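Local coordinates for putative uncharacterized protein (Mycobacterium avium, PDB 2Z6V) that probably transfers a sulfonate group from the donor PAPS to an acceptor not yet identified, as a member of the sulfotransferase family, at residues Leu112-Thr117 against Pro397-Tyr402; Gly280-Leu285 against Met309-Tyr314; Arg321-Ile326 against Phe331-Tyr336. One frame throughout, in Å; residues are numbered along the deposited sequence.

Interaction 1. Residues Leu112-Thr117 against Pro397-Tyr402. With PLM (palmitic acid), chain C.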
loop_
_atom_site.group_PDB
_atom_site.type_symbol
_atom_site.label_atom_id
_atom_site.label_comp_id
_atom_site.label_asym_id
_atom_site.label_seq_id
_atom_site.Cartn_x
_atom_site.Cartn_y
_atom_site.Cartn_z
ATOM N N LEU A 112 7.719 5.544 -3.155
ATOM C CA LEU A 112 6.768 6.350 -2.399
ATOM C C LEU A 112 6.285 7.541 -3.211
ATOM O O LEU A 112 6.754 7.774 -4.322
ATOM C CB LEU A 112 7.432 6.838 -1.108
ATOM C CG LEU A 112 8.754 7.605 -1.284
ATOM C CD1 LEU A 112 8.472 9.065 -1.632
ATOM C CD2 LEU A 112 9.572 7.522 -0.003
ATOM N N GLY A 113 5.352 8.297 -2.649
ATOM C CA GLY A 113 4.826 9.461 -3.343
ATOM C C GLY A 113 3.322 9.553 -3.188
ATOM O O GLY A 113 2.768 9.095 -2.190
ATOM N N MET A 114 2.652 10.147 -4.167
ATOM C CA MET A 114 1.198 10.262 -4.105
ATOM C C MET A 114 0.569 8.976 -4.623
ATOM O O MET A 114 1.207 8.197 -5.341
ATOM C CB MET A 114 0.686 11.390 -5.001
ATOM C CG MET A 114 1.277 12.762 -4.783
ATOM S SD MET A 114 0.565 13.946 -5.968
ATOM C CE MET A 114 1.402 13.441 -7.497
ATOM N N PRO A 115 -0.692 8.721 -4.241
ATOM C CA PRO A 115 -1.327 7.501 -4.748
ATOM C C PRO A 115 -1.779 7.839 -6.172
ATOM O O PRO A 115 -1.871 9.016 -6.533
ATOM C CB PRO A 115 -2.498 7.298 -3.789
ATOM C CG PRO A 115 -2.854 8.703 -3.393
ATOM C CD PRO A 115 -1.503 9.343 -3.175
ATOM N N ARG A 116 -2.031 6.826 -6.990
ATOM C CA ARG A 116 -2.486 7.061 -8.359
ATOM C C ARG A 116 -1.407 7.630 -9.279
ATOM O O ARG A 116 -1.717 8.373 -10.209
ATOM C CB ARG A 116 -3.693 8.016 -8.365
ATOM C CG ARG A 116 -4.724 7.721 -7.292
ATOM C CD ARG A 116 -5.052 6.242 -7.274
ATOM N NE ARG A 116 -5.465 5.785 -8.594
ATOM C CZ ARG A 116 -5.608 4.511 -8.931
ATOM N NH1 ARG A 116 -5.365 3.556 -8.044
ATOM N NH2 ARG A 116 -6.002 4.197 -10.158
ATOM N N THR A 117 -0.149 7.284 -9.030
ATOM C CA THR A 117 0.942 7.768 -9.865
ATOM C C THR A 117 1.280 6.810 -11.003
ATOM O O THR A 117 2.186 7.083 -11.790
ATOM C CB THR A 117 2.224 8.015 -9.039
ATOM O OG1 THR A 117 2.409 6.937 -8.116
ATOM C CG2 THR A 117 2.134 9.331 -8.283
ATOM N N PRO A 397 -2.268 25.820 -5.208
ATOM C CA PRO A 397 -1.454 26.181 -4.042
ATOM C C PRO A 397 -0.869 24.987 -3.280
ATOM O O PRO A 397 0.232 25.068 -2.731
ATOM C CB PRO A 397 -2.416 27.011 -3.194
ATOM C CG PRO A 397 -3.740 26.431 -3.528
ATOM C CD PRO A 397 -3.655 26.276 -5.029
ATOM N N ILE A 398 -1.609 23.884 -3.247
ATOM C CA ILE A 398 -1.156 22.672 -2.564
ATOM C C ILE A 398 0.091 22.075 -3.235
ATOM O O ILE A 398 1.023 21.644 -2.553
ATOM C CB ILE A 398 -2.282 21.586 -2.552
ATOM C CG1 ILE A 398 -3.405 22.004 -1.607
ATOM C CG2 ILE A 398 -1.729 20.244 -2.100
ATOM C CD1 ILE A 398 -2.963 22.115 -0.173
ATOM N N PHE A 399 0.104 22.066 -4.568
ATOM C CA PHE A 399 1.208 21.484 -5.326
ATOM C C PHE A 399 2.143 22.499 -5.965
ATOM O O PHE A 399 2.974 22.136 -6.799
ATOM C CB PHE A 399 0.651 20.580 -6.430
ATOM C CG PHE A 399 -0.381 19.597 -5.954
ATOM C CD1 PHE A 399 -0.039 18.581 -5.063
ATOM C CD2 PHE A 399 -1.696 19.683 -6.398
ATOM C CE1 PHE A 399 -0.992 17.665 -4.625
ATOM C CE2 PHE A 399 -2.655 18.775 -5.968
ATOM C CZ PHE A 399 -2.303 17.763 -5.080
ATOM N N ALA A 400 2.009 23.764 -5.584
ATOM C CA ALA A 400 2.844 24.826 -6.140
ATOM C C ALA A 400 4.327 24.486 -6.069
ATOM O O ALA A 400 5.000 24.415 -7.097
ATOM C CB ALA A 400 2.572 26.136 -5.412
ATOM N N GLU A 401 4.829 24.276 -4.854
ATOM C CA GLU A 401 6.237 23.948 -4.653
ATOM C C GLU A 401 6.570 22.678 -5.416
ATOM O O GLU A 401 7.499 22.643 -6.215
ATOM C CB GLU A 401 6.534 23.728 -3.169
ATOM C CG GLU A 401 8.021 23.669 -2.844
ATOM C CD GLU A 401 8.320 22.981 -1.520
ATOM O OE1 GLU A 401 7.536 23.145 -0.557
ATOM O OE2 GLU A 401 9.356 22.282 -1.442
ATOM N N TYR A 402 5.791 21.636 -5.155
ATOM C CA TYR A 402 5.963 20.341 -5.793
ATOM C C TYR A 402 6.175 20.442 -7.304
ATOM O O TYR A 402 7.134 19.886 -7.844
ATOM C CB TYR A 402 4.737 19.472 -5.505
ATOM C CG TYR A 402 4.827 18.072 -6.064
ATOM C CD1 TYR A 402 5.802 17.188 -5.609
ATOM C CD2 TYR A 402 3.931 17.625 -7.036
ATOM C CE1 TYR A 402 5.883 15.895 -6.104
ATOM C CE2 TYR A 402 4.006 16.332 -7.537
ATOM C CZ TYR A 402 4.984 15.473 -7.065
ATOM O OH TYR A 402 5.077 14.185 -7.539
HETATM C C1 PLM C . -7.980 6.279 2.356
HETATM O O1 PLM C . -8.406 7.330 2.882
HETATM O O2 PLM C . -8.079 5.128 2.833
HETATM C C2 PLM C . -7.274 6.400 1.003
HETATM C C3 PLM C . -6.207 7.496 1.031
HETATM C C4 PLM C . -5.392 7.553 -0.263
HETATM C C5 PLM C . -4.645 6.242 -0.520
HETATM C C6 PLM C . -5.554 5.179 -1.139
HETATM C C7 PLM C . -4.879 3.808 -1.089
HETATM C C8 PLM C . -4.877 3.260 0.339
HETATM C C9 PLM C . -3.548 2.565 0.634
HETATM C CA PLM C . -3.204 1.533 -0.442
HETATM C CB PLM C . -1.709 1.204 -0.441
HETATM C CC PLM C . -0.894 2.488 -0.605
HETATM C CD PLM C . -0.782 3.237 0.725
HETATM C CE PLM C . -0.454 4.720 0.532
HETATM C CF PLM C . -1.609 5.426 -0.182
HETATM C CG PLM C . -1.387 6.936 -0.267
HETATM O O HOH W 1 4.442 11.751 -5.886
#
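Met114 sets its thioether against the rings of Phe399 and Tyr402, which project from helix 392-405 one turn apart and both lie on the same side of it. The sulfur SD lies 4.2 Å from Phe399 CE1, while the methyl CE turns to the other ring, 3.9 Å from Tyr402 CE2. Both are Met-aromatic contacts: SD is 5.1 Å from the centroid of the Phe399 ring, 45° off its normal, and 5.2 Å from that of Tyr402, so the sulfur meets each ring obliquely. With CG anti to the carbonyl carbon and the chain then extended, SD arrives at Phe399; the bend at the last torsion (chi3 -74°) turns CE toward Tyr402. Met114 and Tyr402 reach in from opposite directions.

A water adds a polar link. It accepts a bond from Met114 N at 3.0 Å and lies 3.0 Å from Tyr402 OH, a hydroxyl that also pairs with His272 ND1. The phenol therefore has two partners fixing its outer end. On the loop itself, Thr117 OG1 donates to Met114 O at 3.3 Å, tilted 23° from the carbonyl plane, and helps to hold the turn after the strand. Pro115 takes no part in the helix contact; its CB packs 3.7 Å from PLM CG, the terminal methyl of the palmitic acid.

Gly113 to Thr117 leave strand 109-113 in a Gly-Met-Pro-Arg-Thr sequence that resembles the P-loop-like element gripping the 5'-phosphate of PAPS in related sulfotransferases, and probably serves the same role. Through Met114, helix 392-405 backs the root of this loop. Met312 of helix 301-326 also meets Met114, Phe399 packs on Pro275 and Thr279 of helix 275-285, and Tyr402 rests on Trp270 of the neighbouring strand 267-272.

Interaction 2. Residues Gly280-Leu285 against Met309-Tyr314. With PLM (palmitic acid), chain C.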
loop_
_atom_site.group_PDB
_atom_site.type_symbol
_atom_site.label_atom_id
_atom_site.label_comp_id
_atom_site.label_asym_id
_atom_site.label_seq_id
_atom_site.Cartn_x
_atom_site.Cartn_y
_atom_site.Cartn_z
ATOM N N GLY A 280 -7.896 13.630 -8.531
ATOM C CA GLY A 280 -9.224 13.234 -8.957
ATOM C C GLY A 280 -9.321 11.724 -9.028
ATOM O O GLY A 280 -10.385 11.142 -8.791
ATOM N N SER A 281 -8.198 11.094 -9.361
ATOM C CA SER A 281 -8.136 9.646 -9.454
ATOM C C SER A 281 -8.271 9.061 -8.053
ATOM O O SER A 281 -8.848 7.986 -7.879
ATOM C CB SER A 281 -6.811 9.214 -10.086
ATOM O OG SER A 281 -6.745 7.806 -10.224
ATOM N N LEU A 282 -7.752 9.772 -7.053
ATOM C CA LEU A 282 -7.844 9.299 -5.670
ATOM C C LEU A 282 -9.301 9.270 -5.238
ATOM O O LEU A 282 -9.767 8.272 -4.698
ATOM C CB LEU A 282 -7.046 10.191 -4.704
ATOM C CG LEU A 282 -7.139 9.726 -3.241
ATOM C CD1 LEU A 282 -6.667 8.283 -3.142
ATOM C CD2 LEU A 282 -6.302 10.609 -2.336
ATOM N N CYS A 283 -10.008 10.368 -5.483
ATOM C CA CYS A 283 -11.421 10.482 -5.129
ATOM C C CYS A 283 -12.248 9.391 -5.793
ATOM O O CYS A 283 -13.209 8.872 -5.217
ATOM C CB CYS A 283 -11.976 11.838 -5.569
ATOM S SG CYS A 283 -11.316 13.251 -4.683
ATOM N N ASN A 284 -11.875 9.058 -7.021
ATOM C CA ASN A 284 -12.584 8.041 -7.763
ATOM C C ASN A 284 -12.284 6.669 -7.167
ATOM O O ASN A 284 -13.173 5.819 -7.057
ATOM C CB ASN A 284 -12.172 8.102 -9.238
ATOM C CG ASN A 284 -12.925 7.105 -10.094
ATOM O OD1 ASN A 284 -14.158 7.060 -10.075
ATOM N ND2 ASN A 284 -12.185 6.299 -10.856
ATOM N N LEU A 285 -11.032 6.465 -6.768
ATOM C CA LEU A 285 -10.620 5.194 -6.189
ATOM C C LEU A 285 -11.465 4.847 -4.973
ATOM O O LEU A 285 -11.802 3.680 -4.750
ATOM C CB LEU A 285 -9.143 5.250 -5.773
ATOM C CG LEU A 285 -8.518 3.946 -5.255
ATOM C CD1 LEU A 285 -8.475 2.939 -6.389
ATOM C CD2 LEU A 285 -7.120 4.193 -4.723
ATOM N N MET A 309 -7.757 16.431 -1.137
ATOM C CA MET A 309 -6.828 17.553 -1.219
ATOM C C MET A 309 -5.951 17.614 0.025
ATOM O O MET A 309 -4.745 17.814 -0.063
ATOM C CB MET A 309 -7.602 18.862 -1.358
ATOM C CG MET A 309 -6.731 20.099 -1.345
ATOM S SD MET A 309 -7.715 21.604 -1.263
ATOM C CE MET A 309 -8.359 21.679 -2.918
ATOM N N TRP A 310 -6.579 17.443 1.181
ATOM C CA TRP A 310 -5.894 17.464 2.465
ATOM C C TRP A 310 -4.868 16.328 2.526
ATOM O O TRP A 310 -3.729 16.525 2.954
ATOM C CB TRP A 310 -6.931 17.309 3.578
ATOM C CG TRP A 310 -6.375 17.180 4.960
ATOM C CD1 TRP A 310 -6.096 18.192 5.832
ATOM C CD2 TRP A 310 -6.069 15.961 5.649
ATOM N NE1 TRP A 310 -5.642 17.679 7.027
ATOM C CE2 TRP A 310 -5.615 16.311 6.939
ATOM C CE3 TRP A 310 -6.141 14.605 5.301
ATOM C CZ2 TRP A 310 -5.231 15.354 7.884
ATOM C CZ3 TRP A 310 -5.761 13.653 6.242
ATOM C CH2 TRP A 310 -5.312 14.034 7.518
ATOM N N GLN A 311 -5.276 15.140 2.091
ATOM C CA GLN A 311 -4.392 13.988 2.099
ATOM C C GLN A 311 -3.223 14.157 1.134
ATOM O O GLN A 311 -2.082 13.813 1.459
ATOM C CB GLN A 311 -5.169 12.720 1.752
ATOM C CG GLN A 311 -5.901 12.119 2.927
ATOM C CD GLN A 311 -6.538 10.789 2.582
ATOM O OE1 GLN A 311 -5.987 10.020 1.808
ATOM N NE2 GLN A 311 -7.688 10.509 3.168
ATOM N N MET A 312 -3.501 14.677 -0.056
ATOM C CA MET A 312 -2.445 14.883 -1.031
ATOM C C MET A 312 -1.391 15.856 -0.515
ATOM O O MET A 312 -0.203 15.664 -0.763
ATOM C CB MET A 312 -3.021 15.389 -2.358
ATOM C CG MET A 312 -3.754 14.312 -3.142
ATOM S SD MET A 312 -2.702 12.875 -3.434
ATOM C CE MET A 312 -2.677 12.778 -5.219
ATOM N N ARG A 313 -1.815 16.893 0.204
ATOM C CA ARG A 313 -0.865 17.863 0.736
ATOM C C ARG A 313 0.225 17.161 1.554
ATOM O O ARG A 313 1.411 17.461 1.406
ATOM C CB ARG A 313 -1.585 18.907 1.594
ATOM C CG ARG A 313 -0.649 19.938 2.202
ATOM C CD ARG A 313 -1.392 21.193 2.636
ATOM N NE ARG A 313 -2.502 20.925 3.550
ATOM C CZ ARG A 313 -2.372 20.380 4.759
ATOM N NH1 ARG A 313 -1.172 20.036 5.213
ATOM N NH2 ARG A 313 -3.442 20.189 5.523
ATOM N N TYR A 314 -0.172 16.222 2.410
ATOM C CA TYR A 314 0.792 15.484 3.213
ATOM C C TYR A 314 1.679 14.610 2.334
ATOM O O TYR A 314 2.858 14.417 2.631
ATOM C CB TYR A 314 0.084 14.590 4.227
ATOM C CG TYR A 314 -0.492 15.314 5.417
ATOM C CD1 TYR A 314 -1.629 16.107 5.299
ATOM C CD2 TYR A 314 0.076 15.163 6.676
ATOM C CE1 TYR A 314 -2.190 16.721 6.412
ATOM C CE2 TYR A 314 -0.470 15.768 7.788
ATOM C CZ TYR A 314 -1.604 16.542 7.658
ATOM O OH TYR A 314 -2.164 17.100 8.787
HETATM C C1 PLM C . -7.980 6.279 2.356
HETATM O O1 PLM C . -8.406 7.330 2.882
HETATM O O2 PLM C . -8.079 5.128 2.833
HETATM C C2 PLM C . -7.274 6.400 1.003
HETATM C C3 PLM C . -6.207 7.496 1.031
HETATM C C4 PLM C . -5.392 7.553 -0.263
HETATM C C5 PLM C . -4.645 6.242 -0.520
HETATM C C6 PLM C . -5.554 5.179 -1.139
HETATM C C7 PLM C . -4.879 3.808 -1.089
HETATM C C8 PLM C . -4.877 3.260 0.339
HETATM C C9 PLM C . -3.548 2.565 0.634
HETATM C CA PLM C . -3.204 1.533 -0.442
HETATM C CB PLM C . -1.709 1.204 -0.441
HETATM C CC PLM C . -0.894 2.488 -0.605
HETATM C CD PLM C . -0.782 3.237 0.725
HETATM C CE PLM C . -0.454 4.720 0.532
HETATM C CF PLM C . -1.609 5.426 -0.182
HETATM C CG PLM C . -1.387 6.936 -0.267
#
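Leu282 and Gln311 both reach into the gap between two helices, their side chains crossing at about a right angle, and Met312 comes in beside them. The leucine branch CD2 does the touching on both counts: it is 4.2 Å from Gln311 OE1 and 4.4 Å from Met312 SD. Leu282 has CG anti to the backbone N (chi1 179°), which brings CD2 to helix 301-326 while CD1 lies against the palmitic acid. The helices are still well apart there, with 9.0 Å between Leu282 CA and Met312 CA, and the contact is made by side-chain ends with no hydrogen bond between the segments.

Palmitic acid lies alongside this gap. Gln311 runs extended beyond CG, and as modelled its NE2 donates to PLM O1 at 3.3 Å, with an N-H...O angle of 157°; a weak bond to Asp205 is a second use of that nitrogen. Gln311 OE1 sits implausibly close to the fatty chain, so the amide's contacts with both lipid and Leu282 are doubtful in detail. On the helix 275-285 side the chain meets Leu282, whose CD2 is 3.8 Å from PLM C4, and Leu285, whose CD2 is 4.0 Å from PLM C6. Helix 275-285 follows strand 267-272, and Ser281 is the probable counterpart of the serine that binds the 3'-phosphate of PAPS in related sulfotransferases.

Met312 reaches past Leu282 to Ala278 and Thr279 of helix 275-285 and to Phe399 of helix 392-405. On another side of helix 301-326, Tyr314 sets CE1 over the rim of the Trp310 ring, and both aromatics meet Phe218.

Interaction 3. Residues Arg321-Ile326 against Phe331-Tyr336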
loop_
_atom_site.group_PDB
_atom_site.type_symbol
_atom_site.label_atom_id
_atom_site.label_comp_id
_atom_site.label_asym_id
_atom_site.label_seq_id
_atom_site.Cartn_x
_atom_site.Cartn_y
_atom_site.Cartn_z
ATOM N N ARG A 321 9.945 18.104 2.642
ATOM C CA ARG A 321 10.721 18.548 3.790
ATOM C C ARG A 321 11.890 17.605 4.053
ATOM O O ARG A 321 12.999 18.053 4.348
ATOM C CB ARG A 321 9.846 18.621 5.050
ATOM C CG ARG A 321 8.754 19.680 5.006
ATOM C CD ARG A 321 9.313 21.075 4.696
ATOM N NE ARG A 321 8.838 21.552 3.401
ATOM C CZ ARG A 321 9.627 21.947 2.405
ATOM N NH1 ARG A 321 10.944 21.933 2.543
ATOM N NH2 ARG A 321 9.094 22.348 1.258
ATOM N N ALA A 322 11.642 16.301 3.952
ATOM C CA ALA A 322 12.681 15.305 4.193
ATOM C C ALA A 322 13.801 15.423 3.171
ATOM O O ALA A 322 14.973 15.234 3.493
ATOM C CB ALA A 322 12.084 13.908 4.154
ATOM N N ARG A 323 13.423 15.734 1.935
ATOM C CA ARG A 323 14.372 15.889 0.839
ATOM C C ARG A 323 15.239 17.129 1.062
ATOM O O ARG A 323 16.442 17.126 0.788
ATOM C CB ARG A 323 13.609 16.007 -0.487
ATOM C CG ARG A 323 14.444 16.440 -1.680
ATOM C CD ARG A 323 13.616 16.405 -2.951
ATOM N NE ARG A 323 14.375 16.850 -4.118
ATOM C CZ ARG A 323 14.697 18.115 -4.356
ATOM N NH1 ARG A 323 14.321 19.061 -3.505
ATOM N NH2 ARG A 323 15.402 18.434 -5.436
ATOM N N GLU A 324 14.620 18.189 1.564
ATOM C CA GLU A 324 15.346 19.419 1.820
ATOM C C GLU A 324 16.415 19.167 2.882
ATOM O O GLU A 324 17.512 19.724 2.828
ATOM C CB GLU A 324 14.380 20.516 2.290
ATOM C CG GLU A 324 15.067 21.809 2.696
ATOM C CD GLU A 324 14.097 22.948 2.948
ATOM O OE1 GLU A 324 13.148 22.772 3.742
ATOM O OE2 GLU A 324 14.291 24.032 2.355
ATOM N N ARG A 325 16.095 18.290 3.825
ATOM C CA ARG A 325 17.001 17.981 4.915
ATOM C C ARG A 325 18.113 16.998 4.587
ATOM O O ARG A 325 19.262 17.232 4.965
ATOM C CB ARG A 325 16.203 17.470 6.119
ATOM C CG ARG A 325 17.062 16.930 7.246
ATOM C CD ARG A 325 16.228 16.682 8.487
ATOM N NE ARG A 325 15.165 15.705 8.257
ATOM C CZ ARG A 325 15.356 14.392 8.187
ATOM N NH1 ARG A 325 16.578 13.888 8.335
ATOM N NH2 ARG A 325 14.329 13.583 7.961
ATOM N N ILE A 326 17.784 15.915 3.881
ATOM C CA ILE A 326 18.778 14.890 3.560
ATOM C C ILE A 326 19.400 14.948 2.160
ATOM O O ILE A 326 20.383 14.249 1.890
ATOM C CB ILE A 326 18.196 13.470 3.801
ATOM C CG1 ILE A 326 17.144 13.135 2.735
ATOM C CG2 ILE A 326 17.587 13.391 5.213
ATOM C CD1 ILE A 326 16.482 11.796 2.935
ATOM N N PHE A 331 17.189 10.270 -3.305
ATOM C CA PHE A 331 16.018 9.861 -4.070
ATOM C C PHE A 331 16.303 9.614 -5.548
ATOM O O PHE A 331 17.291 10.103 -6.104
ATOM C CB PHE A 331 14.936 10.944 -4.013
ATOM C CG PHE A 331 14.481 11.295 -2.635
ATOM C CD1 PHE A 331 13.321 10.741 -2.112
ATOM C CD2 PHE A 331 15.196 12.206 -1.866
ATOM C CE1 PHE A 331 12.873 11.092 -0.838
ATOM C CE2 PHE A 331 14.761 12.565 -0.593
ATOM C CZ PHE A 331 13.596 12.007 -0.077
ATOM N N PHE A 332 15.420 8.839 -6.171
ATOM C CA PHE A 332 15.493 8.600 -7.601
ATOM C C PHE A 332 14.124 9.082 -8.048
ATOM O O PHE A 332 13.120 8.733 -7.432
ATOM C CB PHE A 332 15.629 7.122 -7.971
ATOM C CG PHE A 332 15.649 6.904 -9.456
ATOM C CD1 PHE A 332 16.844 6.990 -10.167
ATOM C CD2 PHE A 332 14.458 6.763 -10.166
ATOM C CE1 PHE A 332 16.850 6.952 -11.561
ATOM C CE2 PHE A 332 14.451 6.724 -11.563
ATOM C CZ PHE A 332 15.649 6.821 -12.261
ATOM N N HIS A 333 14.060 9.883 -9.101
ATOM C CA HIS A 333 12.757 10.366 -9.520
ATOM C C HIS A 333 12.192 9.660 -10.727
ATOM O O HIS A 333 12.709 9.752 -11.837
ATOM C CB HIS A 333 12.795 11.878 -9.727
ATOM C CG HIS A 333 13.095 12.623 -8.468
ATOM N ND1 HIS A 333 14.272 13.312 -8.272
ATOM C CD2 HIS A 333 12.415 12.697 -7.300
ATOM C CE1 HIS A 333 14.305 13.775 -7.035
ATOM N NE2 HIS A 333 13.190 13.414 -6.425
ATOM N N MET A 334 11.112 8.942 -10.481
ATOM C CA MET A 334 10.439 8.189 -11.516
ATOM C C MET A 334 9.180 8.939 -11.943
ATOM O O MET A 334 8.239 9.093 -11.164
ATOM C CB MET A 334 10.098 6.808 -10.974
ATOM C CG MET A 334 9.427 5.896 -11.955
ATOM S SD MET A 334 9.120 4.349 -11.127
ATOM C CE MET A 334 7.672 4.778 -10.126
ATOM N N TYR A 335 9.182 9.413 -13.182
ATOM C CA TYR A 335 8.059 10.161 -13.725
ATOM C C TYR A 335 7.125 9.262 -14.514
ATOM O O TYR A 335 7.565 8.406 -15.282
ATOM C CB TYR A 335 8.569 11.284 -14.629
ATOM C CG TYR A 335 9.365 12.340 -13.894
ATOM C CD1 TYR A 335 8.734 13.441 -13.315
ATOM C CD2 TYR A 335 10.749 12.223 -13.754
ATOM C CE1 TYR A 335 9.466 14.409 -12.613
ATOM C CE2 TYR A 335 11.487 13.177 -13.055
ATOM C CZ TYR A 335 10.844 14.267 -12.489
ATOM O OH TYR A 335 11.579 15.214 -11.810
ATOM N N TYR A 336 5.829 9.464 -14.316
ATOM C CA TYR A 336 4.816 8.692 -15.021
ATOM C C TYR A 336 5.017 8.785 -16.534
ATOM O O TYR A 336 4.973 7.775 -17.244
ATOM C CB TYR A 336 3.426 9.216 -14.662
ATOM C CG TYR A 336 2.313 8.564 -15.439
ATOM C CD1 TYR A 336 2.031 7.209 -15.283
ATOM C CD2 TYR A 336 1.545 9.299 -16.343
ATOM C CE1 TYR A 336 1.007 6.598 -16.009
ATOM C CE2 TYR A 336 0.522 8.697 -17.074
ATOM C CZ TYR A 336 0.258 7.348 -16.899
ATOM O OH TYR A 336 -0.761 6.749 -17.602
#
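Around Arg323 and Phe331, whose CA atoms are 7.9 Å apart, the last turns of helix 301-326 pass strand 331-335 with axes 11.7 Å apart and N-to-C directions 136° from one another, so the chain runs back on itself after a short connection.

The Phe331 ring fills the interval. Its CG stands beside the backbone N (chi1 -58°), and this tips the ring toward the helix, where its CE2 corner meets two residues spaced three apart. Arg323 CB lies 3.6 Å from Phe331 CE2, so the root of the arginine, and not its charge, makes the hydrophobic contact. Ile326 approaches at about a right angle, bringing CD1 to 4.0 Å from the same CE2. Both aliphatic groups come at the ring obliquely.

Beyond CB the arginine is stretched out from CG to NE, and this carries its guanidinium past Phe331 to a loose approach to the side chain of His333, the next residue on the same side of the strand. The polar partner of Arg323 is Asp328 in the connection, whose OD1 forms a salt bridge with NE; the charge thus ties the helix to the turn that follows it. Glu324, on the outer side of the helix, is held by its own salt bridge, OE1 to Arg321 NH1 at 2.6 Å.

Phe331 also packs on Leu268 and Ile256, joining the helix to the sheet and to helix 256-262. This is the last leg of a beta-alpha-beta crossover: the chain leaves parallel strand 267-272, passes through helices that include 301-326, and returns as strand 331-335, an outermost strand of the parallel sheet in the alpha/beta core of a sulfotransferase.

In the fold
Helix 301-326 joins the three contacts: its middle serves interaction 2, its end serves interaction 3, and interaction 1 touches both. Interactions 1 and 2 have centres about 9 Å apart and meet where Met114 SD packs 3.5 Å from Met312 CE and Arg116 NE lies 2.9 Å from Ser281 OG, a probable hydrogen bond between the presumed cofactor-binding segments. Both border the palmitic acid. Interactions 1 and 3, centres about 11 Å apart, share the parallel sheet and are joined by the salt bridge from Glu401 OE1 to Arg321 NH2 (2.5 Å). Interactions 2 and 3 do not touch, their centres being about 20 Å apart.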